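Local structure of beta-lactamase (Burkholderia cenocepacia, 5E2G) at residues V43-T48 and Q199-D204; L91-G96 and G128-L133; A249-H254 and L303-A308; A283-K288 and V342-R347. The protein probably hydrolyses the ring of beta-lactams to give substituted beta-amino acids, the reaction of class C beta-lactamases. One frame throughout, in Å; residues are numbered along the deposited sequence.

Four pairs of segments far apart in sequence meet within one beta-lactamase fold. The chain leaves strand 35-42 into the loop 43-48 and returns to it at 199-204, so contact 1 closes a long excursion with much helix, little strand. Contact 2 closes a shorter loop wholly within that excursion, joining the turn 91-96 to helix 126-135. After contact 1, helix 244-252 opens contact 3, and 283-288 opens contact 4 before 303-308 closes contact 3; 342-347 then closes contact 4, so these two cross. Contact 3 joins a helix to a loop following strand 294-303, while contact 4 brings helix 344-357 to the link between two short helices. Contacts 1 and 4 come nearest, atoms about 7 Å apart.

Contact 1: residues V43-T48 and Q199-D204; sequences VMSKQT and QGYTKD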
loop_
_atom_site.group_PDB
_atom_site.type_symbol
_atom_site.label_atom_id
_atom_site.label_comp_id
_atom_site.label_asym_id
_atom_site.label_seq_id
_atom_site.Cartn_x
_atom_site.Cartn_y
_atom_site.Cartn_z
ATOM N N VAL A 43 5.964 -13.488 -18.248
ATOM C CA VAL A 43 4.905 -14.492 -18.197
ATOM C C VAL A 43 4.269 -14.553 -16.810
ATOM O O VAL A 43 4.907 -14.265 -15.792
ATOM C CB VAL A 43 5.437 -15.887 -18.606
ATOM C CG1 VAL A 43 5.718 -15.928 -20.109
ATOM C CG2 VAL A 43 6.699 -16.232 -17.821
HETATM N N MSE A 44 2.999 -14.966 -16.786
HETATM C CA MSE A 44 2.175 -15.040 -15.580
HETATM C C MSE A 44 2.467 -16.249 -14.716
HETATM O O MSE A 44 2.254 -16.211 -13.501
HETATM C CB MSE A 44 0.692 -15.090 -15.950
HETATM C CG MSE A 44 0.158 -13.887 -16.682
HETATM SE SE MSE A 44 -1.750 -14.080 -17.035
HETATM C CE MSE A 44 -2.307 -14.860 -15.342
ATOM N N SER A 45 2.916 -17.331 -15.355
ATOM C CA SER A 45 3.049 -18.627 -14.698
ATOM C C SER A 45 4.042 -19.489 -15.463
ATOM O O SER A 45 3.871 -19.711 -16.663
ATOM C CB SER A 45 1.695 -19.336 -14.614
ATOM O OG SER A 45 1.846 -20.673 -14.173
ATOM N N LYS A 46 5.062 -19.989 -14.760
ATOM C CA LYS A 46 6.097 -20.812 -15.382
ATOM C C LYS A 46 5.558 -22.138 -15.888
ATOM O O LYS A 46 6.164 -22.748 -16.775
ATOM C CB LYS A 46 7.229 -21.088 -14.393
ATOM C CG LYS A 46 8.351 -20.069 -14.366
ATOM C CD LYS A 46 9.386 -20.501 -13.343
ATOM C CE LYS A 46 10.554 -19.547 -13.286
ATOM N NZ LYS A 46 11.621 -20.051 -12.375
ATOM N N GLN A 47 4.446 -22.606 -15.337
ATOM C CA GLN A 47 3.905 -23.887 -15.768
ATOM C C GLN A 47 3.047 -23.741 -17.014
ATOM O O GLN A 47 3.023 -24.646 -17.856
ATOM C CB GLN A 47 3.102 -24.522 -14.634
ATOM C CG GLN A 47 2.446 -25.837 -14.990
ATOM C CD GLN A 47 0.966 -25.680 -15.291
ATOM O OE1 GLN A 47 0.244 -25.007 -14.555
ATOM N NE2 GLN A 47 0.508 -26.300 -16.378
ATOM N N THR A 48 2.365 -22.606 -17.166
ATOM C CA THR A 48 1.499 -22.366 -18.312
ATOM C C THR A 48 2.052 -21.352 -19.303
ATOM O O THR A 48 1.464 -21.185 -20.376
ATOM C CB THR A 48 0.117 -21.884 -17.857
ATOM O OG1 THR A 48 0.121 -20.455 -17.759
ATOM C CG2 THR A 48 -0.226 -22.475 -16.504
ATOM N N GLN A 199 0.756 -16.331 -11.066
ATOM C CA GLN A 199 1.340 -17.209 -10.064
ATOM C C GLN A 199 2.551 -16.527 -9.443
ATOM O O GLN A 199 3.423 -16.026 -10.159
ATOM C CB GLN A 199 1.742 -18.553 -10.672
ATOM C CG GLN A 199 2.511 -19.469 -9.719
ATOM C CD GLN A 199 1.629 -20.168 -8.693
ATOM O OE1 GLN A 199 1.824 -20.017 -7.487
ATOM N NE2 GLN A 199 0.669 -20.957 -9.172
ATOM N N GLY A 200 2.591 -16.491 -8.117
ATOM C CA GLY A 200 3.765 -16.004 -7.432
ATOM C C GLY A 200 4.827 -17.072 -7.305
ATOM O O GLY A 200 4.568 -18.265 -7.458
ATOM N N TYR A 201 6.052 -16.631 -7.040
ATOM C CA TYR A 201 7.174 -17.546 -6.923
ATOM C C TYR A 201 8.085 -17.089 -5.802
ATOM O O TYR A 201 8.498 -15.926 -5.763
ATOM C CB TYR A 201 7.933 -17.641 -8.246
ATOM C CG TYR A 201 7.082 -18.285 -9.310
ATOM C CD1 TYR A 201 6.380 -17.519 -10.233
ATOM C CD2 TYR A 201 6.941 -19.664 -9.362
ATOM C CE1 TYR A 201 5.579 -18.113 -11.194
ATOM C CE2 TYR A 201 6.147 -20.267 -10.316
ATOM C CZ TYR A 201 5.467 -19.491 -11.229
ATOM O OH TYR A 201 4.672 -20.099 -12.177
ATOM N N THR A 202 8.378 -18.005 -4.887
ATOM C CA THR A 202 9.251 -17.700 -3.770
ATOM C C THR A 202 10.664 -17.434 -4.277
ATOM O O THR A 202 10.959 -17.545 -5.468
ATOM C CB THR A 202 9.232 -18.845 -2.765
ATOM O OG1 THR A 202 9.714 -20.033 -3.399
ATOM C CG2 THR A 202 7.823 -19.097 -2.298
ATOM N N LYS A 203 11.554 -17.061 -3.352
ATOM C CA LYS A 203 12.943 -16.814 -3.724
ATOM C C LYS A 203 13.620 -18.068 -4.264
ATOM O O LYS A 203 14.598 -17.964 -5.012
ATOM C CB LYS A 203 13.725 -16.275 -2.527
ATOM C CG LYS A 203 13.107 -15.071 -1.850
ATOM C CD LYS A 203 13.930 -14.659 -0.636
ATOM C CE LYS A 203 13.584 -13.259 -0.156
ATOM N NZ LYS A 203 12.162 -13.147 0.278
ATOM N N ASP A 204 13.124 -19.250 -3.895
ATOM C CA ASP A 204 13.645 -20.492 -4.449
ATOM C C ASP A 204 13.168 -20.730 -5.869
ATOM O O ASP A 204 13.865 -21.382 -6.654
ATOM C CB ASP A 204 13.222 -21.683 -3.592
ATOM C CG ASP A 204 13.852 -21.672 -2.224
ATOM O OD1 ASP A 204 14.342 -20.597 -1.808
ATOM O OD2 ASP A 204 13.843 -22.733 -1.559
#
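The hydroxyl of Tyr-201, on a short strand of a two-stranded antiparallel hairpin (200-201 with 207-208), reaches into the loop that follows strand 35-42 of the large beta-lactamase sheet. Its OH accepts a short hydrogen bond from Lys-46 N, 2.6 Å long with an N-H...O angle of 151°. A tyrosine suits this place because its ring is long enough to span the gap between the two segments and still ends in a polar atom that can serve a loop amide. The CA of Ser-45 approaches the same OH to 3.3 Å at the ring's edge, near its plane, where Met-44 O also lies. CG of Tyr-201 stands anti to the carbonyl carbon (chi1 -66°), which directs the ring at the loop.

A second bond joins backbone to backbone. Gln-199 N donates to the carbonyl O of Met-44, a selenomethionine, over 2.9 Å, nearly straight at 165° and in the carbonyl plane. CB of Gln-199 rests against CB of Ser-45 at 4.0 Å.

Further out, the extended chain of Lys-46 runs over one face of the phenol ring, with CD above it. Its NZ sits 5.9 Å from the centroid of the Tyr-201 ring, too far for more than a weak cation-pi attraction, so the face is met by the aliphatic CD rather than by the ammonium. Pro-24 and Pro-207 also touch the tyrosine, and Asn-339 reaches Met-44 O through a weak hydrogen bond. Within the loop, Ser-45 OG, anti to its own backbone N, accepts a weak hydrogen bond from Gln-47 N, 3.4 Å long.

Contact 2: residues L91-G96 and G128-L133; sequences LPELQG and GLIRYL
Apolar packing carries this contact, in the helical part of the beta-lactamase fold, where the turn 91-96 just after helix 87-90 lies against helix 126-135. Ile-130 and Leu-133, three residues apart and therefore on one face of their helix, meet Leu-91 and Leu-94, which a 3-10 turn brings to one side in the same way. CD1 of Leu-91 touches two methyls at once: CD1 of Ile-130 at 3.6 Å and CD1 of Leu-133 at 3.8 Å. Leu-91 crosses Ile-130 obliquely and Leu-133 at about a right angle, so its fork sits against both. Leu-94 straddles the base of Leu-133: its CD1 lies 3.7 Å and its CD2 3.9 Å from Leu-133 CB. In Ile-130, CG1 is anti to the carbonyl carbon and the chain turns at chi2 (-65°), which places CD1 beside both methyls of Leu-91. Leucine suits these places because its forked end can set two methyls against one neighbour, or one methyl against two. Met-155, Trp-158 and Leu-159 of helix 150-164 back Leu-91, while Phe-99 touches both Leu-94 and Leu-133.

The polar residue here stays at the margin. Glu-93, at the exposed rim, comes no nearer than its CD, 4.2 Å from Ile-130 CG2.

Hydrogen bonds serve each segment separately: Leu-94 N reaches Leu-91 O in the 3-10 turn over 3.1 Å, and none crosses between the segments. Adhesion therefore depends on the fit of methyl surfaces and the exclusion of water, without the directional demand of a polar link.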
loop_
_atom_site.group_PDB
_atom_site.type_symbol
_atom_site.label_atom_id
_atom_site.label_comp_id
_atom_site.label_asym_id
_atom_site.label_seq_id
_atom_site.Cartn_x
_atom_site.Cartn_y
_atom_site.Cartn_z
ATOM N N LEU A 91 -14.922 -1.345 19.630
ATOM C CA LEU A 91 -14.887 -2.640 20.307
ATOM C C LEU A 91 -15.073 -2.369 21.789
ATOM O O LEU A 91 -14.093 -2.212 22.528
ATOM C CB LEU A 91 -13.578 -3.383 20.045
ATOM C CG LEU A 91 -13.306 -3.777 18.599
ATOM C CD1 LEU A 91 -11.964 -4.490 18.506
ATOM C CD2 LEU A 91 -14.443 -4.635 18.037
ATOM N N PRO A 92 -16.310 -2.309 22.268
ATOM C CA PRO A 92 -16.545 -1.875 23.652
ATOM C C PRO A 92 -15.907 -2.765 24.704
ATOM O O PRO A 92 -15.614 -2.286 25.804
ATOM C CB PRO A 92 -18.074 -1.895 23.760
ATOM C CG PRO A 92 -18.556 -1.778 22.362
ATOM C CD PRO A 92 -17.561 -2.509 21.527
ATOM N N GLU A 93 -15.702 -4.050 24.406
ATOM C CA GLU A 93 -15.091 -4.949 25.381
ATOM C C GLU A 93 -13.695 -4.481 25.772
ATOM O O GLU A 93 -13.298 -4.593 26.939
ATOM C CB GLU A 93 -15.028 -6.371 24.819
ATOM C CG GLU A 93 -16.365 -6.960 24.398
ATOM C CD GLU A 93 -16.402 -8.473 24.570
ATOM O OE1 GLU A 93 -15.827 -8.963 25.568
ATOM O OE2 GLU A 93 -16.992 -9.171 23.715
ATOM N N LEU A 94 -12.934 -3.956 24.806
ATOM C CA LEU A 94 -11.553 -3.545 25.021
ATOM C C LEU A 94 -11.429 -2.298 25.872
ATOM O O LEU A 94 -10.305 -1.925 26.221
ATOM C CB LEU A 94 -10.860 -3.305 23.686
ATOM C CG LEU A 94 -10.838 -4.488 22.727
ATOM C CD1 LEU A 94 -10.021 -4.158 21.475
ATOM C CD2 LEU A 94 -10.296 -5.717 23.437
ATOM N N GLN A 95 -12.533 -1.633 26.192
ATOM C CA GLN A 95 -12.469 -0.507 27.110
ATOM C C GLN A 95 -11.908 -0.978 28.442
ATOM O O GLN A 95 -12.418 -1.931 29.042
ATOM C CB GLN A 95 -13.853 0.107 27.294
ATOM C CG GLN A 95 -14.459 0.623 26.007
ATOM C CD GLN A 95 -15.911 1.006 26.166
ATOM O OE1 GLN A 95 -16.453 0.971 27.269
ATOM N NE2 GLN A 95 -16.551 1.370 25.062
ATOM N N GLY A 96 -10.841 -0.320 28.891
ATOM C CA GLY A 96 -10.068 -0.768 30.028
ATOM C C GLY A 96 -8.839 -1.574 29.669
ATOM O O GLY A 96 -8.012 -1.845 30.550
ATOM N N GLY A 128 -12.043 -14.806 19.165
ATOM C CA GLY A 128 -10.645 -15.029 19.504
ATOM C C GLY A 128 -9.771 -13.821 19.222
ATOM O O GLY A 128 -8.807 -13.558 19.947
ATOM N N LEU A 129 -10.085 -13.083 18.155
ATOM C CA LEU A 129 -9.432 -11.800 17.912
ATOM C C LEU A 129 -9.616 -10.865 19.101
ATOM O O LEU A 129 -8.645 -10.303 19.623
ATOM C CB LEU A 129 -9.989 -11.163 16.637
ATOM C CG LEU A 129 -9.598 -9.703 16.407
ATOM C CD1 LEU A 129 -8.100 -9.592 16.258
ATOM C CD2 LEU A 129 -10.315 -9.115 15.197
ATOM N N ILE A 130 -10.864 -10.685 19.539
ATOM C CA ILE A 130 -11.125 -9.898 20.738
ATOM C C ILE A 130 -10.360 -10.470 21.917
ATOM O O ILE A 130 -9.842 -9.728 22.760
ATOM C CB ILE A 130 -12.635 -9.843 21.018
ATOM C CG1 ILE A 130 -13.363 -9.170 19.854
ATOM C CG2 ILE A 130 -12.899 -9.116 22.320
ATOM C CD1 ILE A 130 -13.015 -7.718 19.670
ATOM N N ARG A 131 -10.263 -11.801 21.990
ATOM C CA ARG A 131 -9.434 -12.415 23.020
ATOM C C ARG A 131 -7.982 -11.984 22.877
ATOM O O ARG A 131 -7.320 -11.675 23.876
ATOM C CB ARG A 131 -9.547 -13.938 22.967
ATOM C CG ARG A 131 -10.842 -14.485 23.550
ATOM C CD ARG A 131 -10.766 -15.998 23.810
ATOM N NE ARG A 131 -11.698 -16.771 22.984
ATOM C CZ ARG A 131 -11.338 -17.497 21.928
ATOM N NH1 ARG A 131 -10.060 -17.560 21.567
ATOM N NH2 ARG A 131 -12.254 -18.164 21.238
ATOM N N TYR A 132 -7.470 -11.944 21.644
ATOM C CA TYR A 132 -6.078 -11.553 21.457
ATOM C C TYR A 132 -5.859 -10.088 21.813
ATOM O O TYR A 132 -4.875 -9.746 22.482
ATOM C CB TYR A 132 -5.618 -11.813 20.028
ATOM C CG TYR A 132 -4.314 -11.109 19.764
ATOM C CD1 TYR A 132 -3.176 -11.408 20.516
ATOM C CD2 TYR A 132 -4.220 -10.119 18.793
ATOM C CE1 TYR A 132 -1.978 -10.750 20.301
ATOM C CE2 TYR A 132 -3.023 -9.452 18.564
ATOM C CZ TYR A 132 -1.905 -9.770 19.319
ATOM O OH TYR A 132 -0.716 -9.106 19.087
ATOM N N LEU A 133 -6.748 -9.205 21.363
ATOM C CA LEU A 133 -6.572 -7.788 21.657
ATOM C C LEU A 133 -6.669 -7.505 23.151
ATOM O O LEU A 133 -5.992 -6.602 23.659
ATOM C CB LEU A 133 -7.604 -6.965 20.892
ATOM C CG LEU A 133 -7.491 -7.055 19.374
ATOM C CD1 LEU A 133 -8.701 -6.433 18.705
ATOM C CD2 LEU A 133 -6.221 -6.374 18.917
#

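Contact 3: residues A249-H254 and L303-A308; sequences AIERTH and LAPNPA
The loop joining strands 294-303 and 309-316 of the large antiparallel beta-lactamase sheet here presses a proline against helix 244-252 and the residues just after it. The ring of Pro-305 is the centre of the contact. Its CG stands 3.1 Å from Glu-251 O, a tight approach, and its CB meets the side-chain CG of Glu-251 at 3.7 Å, the two side chains crossing at about a right angle. The same carbonyl accepts the backbone N of His-254 at 2.9 Å, so it is already engaged; the compact, rigid ring of a proline fills the place against the helix end with carbon and makes no further demand on it. CB of His-254 completes the seat at 3.8 Å from Pro-305 CB, while its ring leads away, where NE2 bonds to Asn-236 and the ring meets Trp-269 edge-to-face.

An Asx turn at Asn-306 then turns the loop towards strand 309-316. The extended chain of Glu-251 carries its carboxylate past the proline to one water, which donates to Pro-305 O at 3.2 Å and to Glu-251 OE2 at 2.6 Å.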
loop_
_atom_site.group_PDB
_atom_site.type_symbol
_atom_site.label_atom_id
_atom_site.label_comp_id
_atom_site.label_asym_id
_atom_site.label_seq_id
_atom_site.Cartn_x
_atom_site.Cartn_y
_atom_site.Cartn_z
ATOM N N ALA A 249 -10.575 13.007 0.680
ATOM C CA ALA A 249 -10.132 11.864 1.468
ATOM C C ALA A 249 -8.782 11.359 0.987
ATOM O O ALA A 249 -7.897 11.067 1.799
ATOM C CB ALA A 249 -11.167 10.744 1.405
ATOM N N ILE A 250 -8.601 11.270 -0.330
ATOM C CA ILE A 250 -7.348 10.761 -0.879
ATOM C C ILE A 250 -6.197 11.694 -0.539
ATOM O O ILE A 250 -5.123 11.252 -0.113
ATOM C CB ILE A 250 -7.473 10.553 -2.397
ATOM C CG1 ILE A 250 -8.335 9.331 -2.697
ATOM C CG2 ILE A 250 -6.100 10.391 -3.022
ATOM C CD1 ILE A 250 -8.686 9.194 -4.159
ATOM N N GLU A 251 -6.395 13.000 -0.724
ATOM C CA GLU A 251 -5.302 13.927 -0.450
ATOM C C GLU A 251 -4.913 13.892 1.024
ATOM O O GLU A 251 -3.726 13.956 1.363
ATOM C CB GLU A 251 -5.669 15.349 -0.878
ATOM C CG GLU A 251 -4.449 16.258 -0.919
ATOM C CD GLU A 251 -4.754 17.689 -1.343
ATOM O OE1 GLU A 251 -5.948 18.048 -1.439
ATOM O OE2 GLU A 251 -3.794 18.455 -1.578
ATOM N N ARG A 252 -5.897 13.734 1.912
ATOM C CA ARG A 252 -5.639 13.756 3.343
ATOM C C ARG A 252 -4.830 12.555 3.821
ATOM O O ARG A 252 -4.223 12.632 4.892
ATOM C CB ARG A 252 -6.964 13.842 4.088
ATOM C CG ARG A 252 -6.922 14.728 5.302
ATOM C CD ARG A 252 -8.317 15.149 5.711
ATOM N NE ARG A 252 -8.377 15.454 7.131
ATOM C CZ ARG A 252 -8.221 16.670 7.638
ATOM N NH1 ARG A 252 -8.287 16.845 8.951
ATOM N NH2 ARG A 252 -7.997 17.709 6.838
ATOM N N THR A 253 -4.782 11.452 3.062
ATOM C CA THR A 253 -3.857 10.375 3.416
ATOM C C THR A 253 -2.392 10.772 3.220
ATOM O O THR A 253 -1.503 9.986 3.574
ATOM C CB THR A 253 -4.125 9.110 2.597
ATOM O OG1 THR A 253 -3.659 9.313 1.259
ATOM C CG2 THR A 253 -5.612 8.757 2.581
ATOM N N HIS A 254 -2.123 11.946 2.648
ATOM C CA HIS A 254 -0.767 12.460 2.497
ATOM C C HIS A 254 -0.354 13.362 3.650
ATOM O O HIS A 254 0.703 13.997 3.575
ATOM C CB HIS A 254 -0.615 13.254 1.192
ATOM C CG HIS A 254 -1.013 12.506 -0.043
ATOM N ND1 HIS A 254 -0.959 13.074 -1.297
ATOM C CD2 HIS A 254 -1.479 11.249 -0.221
ATOM C CE1 HIS A 254 -1.376 12.202 -2.194
ATOM N NE2 HIS A 254 -1.701 11.087 -1.567
ATOM N N LEU A 303 1.903 17.700 9.037
ATOM C CA LEU A 303 2.173 18.344 7.761
ATOM C C LEU A 303 0.948 18.275 6.868
ATOM O O LEU A 303 0.377 17.202 6.658
ATOM C CB LEU A 303 3.352 17.682 7.069
ATOM C CG LEU A 303 4.527 17.612 8.018
ATOM C CD1 LEU A 303 5.494 16.647 7.466
ATOM C CD2 LEU A 303 5.159 18.976 8.202
ATOM N N ALA A 304 0.536 19.421 6.352
ATOM C CA ALA A 304 -0.463 19.407 5.302
ATOM C C ALA A 304 0.047 18.557 4.142
ATOM O O ALA A 304 1.257 18.521 3.889
ATOM C CB ALA A 304 -0.751 20.826 4.825
ATOM N N PRO A 305 -0.831 17.830 3.449
ATOM C CA PRO A 305 -0.437 17.243 2.163
ATOM C C PRO A 305 0.339 18.253 1.335
ATOM O O PRO A 305 0.005 19.441 1.305
ATOM C CB PRO A 305 -1.780 16.873 1.526
ATOM C CG PRO A 305 -2.652 16.552 2.715
ATOM C CD PRO A 305 -2.207 17.464 3.832
ATOM N N ASN A 306 1.403 17.793 0.689
ATOM C CA ASN A 306 2.394 18.674 0.086
ATOM C C ASN A 306 2.785 18.117 -1.272
ATOM O O ASN A 306 3.370 17.026 -1.342
ATOM C CB ASN A 306 3.615 18.787 0.997
ATOM C CG ASN A 306 4.716 19.660 0.422
ATOM O OD1 ASN A 306 4.535 20.354 -0.572
ATOM N ND2 ASN A 306 5.874 19.630 1.066
ATOM N N PRO A 307 2.488 18.822 -2.367
ATOM C CA PRO A 307 2.810 18.271 -3.686
ATOM C C PRO A 307 4.295 18.072 -3.903
ATOM O O PRO A 307 4.682 17.189 -4.679
ATOM C CB PRO A 307 2.230 19.314 -4.646
ATOM C CG PRO A 307 2.287 20.574 -3.878
ATOM C CD PRO A 307 1.964 20.191 -2.463
ATOM N N ALA A 308 5.142 18.858 -3.234
ATOM C CA ALA A 308 6.585 18.772 -3.429
ATOM C C ALA A 308 7.198 17.650 -2.593
ATOM O O ALA A 308 8.141 17.879 -1.826
ATOM C CB ALA A 308 7.238 20.115 -3.094
HETATM O O HOH W 1 -1.965 20.253 -1.146
#

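Contact 4: residues A283-K288 and V342-R347; sequences AGNAPK and VPIEER
Val-342 O is gripped by two nitrogens of one side chain: Arg-347 NE and Arg-347 NH2 both donate to it, each at 2.7 Å. The oxygen lies in the guanidinium plane, so the arginine meets it side-on; NH2 approaches nearly along the C=O axis (167°), whereas NE comes from above the carbonyl plane. Further bonds from Arg-347 to Ser-316 and to the carbonyl of Thr-322 hold the flat group in place, and CG1 of Ile-344 lies 3.5 Å over the centre of one guanidinium face. Arginine suits this place because several N-H groups in one plane can serve several acceptors.

This clamp sits where helix 344-357 begins, packed beside strands 309-316 and 321-327 of the beta-lactamase sheet. From its first turn two side chains meet the link between helices 278-284 and 287-291. Ile-344 turns CG2, which is anti to its backbone N, toward Asn-285, reaching its CB at 3.7 Å and its O at 3.5 Å. Asn-285 also touches Asn-312 and Thr-314, near the probable SxxK-type active site.

Glu-345 bends at chi2 (-80°), bringing its carboxylate alongside the link, between the end of one helix and the start of the next, with no hydrogen bond across the segments. Its OE2 lies 3.3 Å from Ala-286 CA and 3.7 Å from Ala-286 CB. Alanine, with only a methyl, admits so close an approach.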
loop_
_atom_site.group_PDB
_atom_site.type_symbol
_atom_site.label_atom_id
_atom_site.label_comp_id
_atom_site.label_asym_id
_atom_site.label_seq_id
_atom_site.Cartn_x
_atom_site.Cartn_y
_atom_site.Cartn_z
ATOM N N ALA A 283 17.695 4.612 2.718
ATOM C CA ALA A 283 17.642 4.535 4.174
ATOM C C ALA A 283 16.214 4.362 4.671
ATOM O O ALA A 283 15.971 3.620 5.631
ATOM C CB ALA A 283 18.268 5.786 4.786
ATOM N N GLY A 284 15.261 5.039 4.029
ATOM C CA GLY A 284 13.871 4.938 4.434
ATOM C C GLY A 284 13.229 3.615 4.085
ATOM O O GLY A 284 12.306 3.180 4.773
ATOM N N ASN A 285 13.706 2.951 3.033
ATOM C CA ASN A 285 13.194 1.635 2.665
ATOM C C ASN A 285 14.098 0.507 3.134
ATOM O O ASN A 285 13.931 -0.628 2.688
ATOM C CB ASN A 285 12.984 1.552 1.155
ATOM C CG ASN A 285 11.929 2.520 0.680
ATOM O OD1 ASN A 285 12.233 3.535 0.054
ATOM N ND2 ASN A 285 10.682 2.231 1.005
ATOM N N ALA A 286 15.035 0.798 4.032
ATOM C CA ALA A 286 15.999 -0.183 4.483
ATOM C C ALA A 286 15.340 -1.181 5.433
ATOM O O ALA A 286 14.323 -0.875 6.064
ATOM C CB ALA A 286 17.170 0.511 5.172
ATOM N N PRO A 287 15.907 -2.391 5.541
ATOM C CA PRO A 287 15.355 -3.396 6.469
ATOM C C PRO A 287 15.165 -2.894 7.887
ATOM O O PRO A 287 14.214 -3.317 8.551
ATOM C CB PRO A 287 16.401 -4.517 6.420
ATOM C CG PRO A 287 17.069 -4.352 5.093
ATOM C CD PRO A 287 17.075 -2.895 4.792
ATOM N N LYS A 288 16.045 -2.008 8.370
ATOM C CA LYS A 288 15.891 -1.452 9.712
ATOM C C LYS A 288 14.525 -0.808 9.900
ATOM O O LYS A 288 13.932 -0.892 10.982
ATOM C CB LYS A 288 16.985 -0.422 9.993
ATOM C CG LYS A 288 16.737 0.386 11.276
ATOM C CD LYS A 288 17.679 1.578 11.430
ATOM C CE LYS A 288 19.089 1.150 11.808
ATOM N NZ LYS A 288 19.861 0.570 10.676
ATOM N N VAL A 342 11.767 -9.432 -5.437
ATOM C CA VAL A 342 12.700 -8.393 -5.856
ATOM C C VAL A 342 13.107 -7.616 -4.617
ATOM O O VAL A 342 12.234 -7.152 -3.876
ATOM C CB VAL A 342 12.094 -7.441 -6.903
ATOM C CG1 VAL A 342 13.116 -6.382 -7.308
ATOM C CG2 VAL A 342 11.603 -8.207 -8.111
ATOM N N PRO A 343 14.403 -7.454 -4.341
ATOM C CA PRO A 343 14.811 -6.691 -3.162
ATOM C C PRO A 343 14.236 -5.290 -3.209
ATOM O O PRO A 343 14.237 -4.633 -4.252
ATOM C CB PRO A 343 16.336 -6.683 -3.254
ATOM C CG PRO A 343 16.652 -7.903 -4.033
ATOM C CD PRO A 343 15.562 -8.018 -5.047
ATOM N N ILE A 344 13.726 -4.851 -2.059
ATOM C CA ILE A 344 13.063 -3.555 -1.962
ATOM C C ILE A 344 13.942 -2.448 -2.523
ATOM O O ILE A 344 13.492 -1.625 -3.328
ATOM C CB ILE A 344 12.668 -3.275 -0.505
ATOM C CG1 ILE A 344 11.396 -4.052 -0.180
ATOM C CG2 ILE A 344 12.505 -1.786 -0.280
ATOM C CD1 ILE A 344 11.098 -4.134 1.270
ATOM N N GLU A 345 15.213 -2.412 -2.119
ATOM C CA GLU A 345 16.074 -1.327 -2.576
ATOM C C GLU A 345 16.284 -1.371 -4.088
ATOM O O GLU A 345 16.521 -0.330 -4.708
ATOM C CB GLU A 345 17.411 -1.367 -1.835
ATOM C CG GLU A 345 17.296 -1.410 -0.297
ATOM C CD GLU A 345 17.020 -0.049 0.346
ATOM O OE1 GLU A 345 16.431 0.829 -0.321
ATOM O OE2 GLU A 345 17.391 0.136 1.528
ATOM N N GLU A 346 16.188 -2.549 -4.705
ATOM C CA GLU A 346 16.303 -2.610 -6.159
ATOM C C GLU A 346 15.053 -2.079 -6.853
ATOM O O GLU A 346 15.150 -1.503 -7.943
ATOM C CB GLU A 346 16.601 -4.042 -6.610
ATOM C CG GLU A 346 18.015 -4.490 -6.318
ATOM C CD GLU A 346 19.052 -3.621 -7.006
ATOM O OE1 GLU A 346 18.798 -3.145 -8.130
ATOM O OE2 GLU A 346 20.125 -3.398 -6.411
ATOM N N ARG A 347 13.875 -2.263 -6.256
ATOM C CA ARG A 347 12.696 -1.574 -6.772
ATOM C C ARG A 347 12.865 -0.067 -6.636
ATOM O O ARG A 347 12.493 0.700 -7.536
ATOM C CB ARG A 347 11.438 -2.030 -6.033
ATOM C CG ARG A 347 11.436 -3.483 -5.628
ATOM C CD ARG A 347 10.247 -3.807 -4.728
ATOM N NE ARG A 347 10.476 -5.043 -3.992
ATOM C CZ ARG A 347 9.697 -5.490 -3.020
ATOM N NH1 ARG A 347 8.626 -4.802 -2.665
ATOM N NH2 ARG A 347 9.989 -6.620 -2.397
#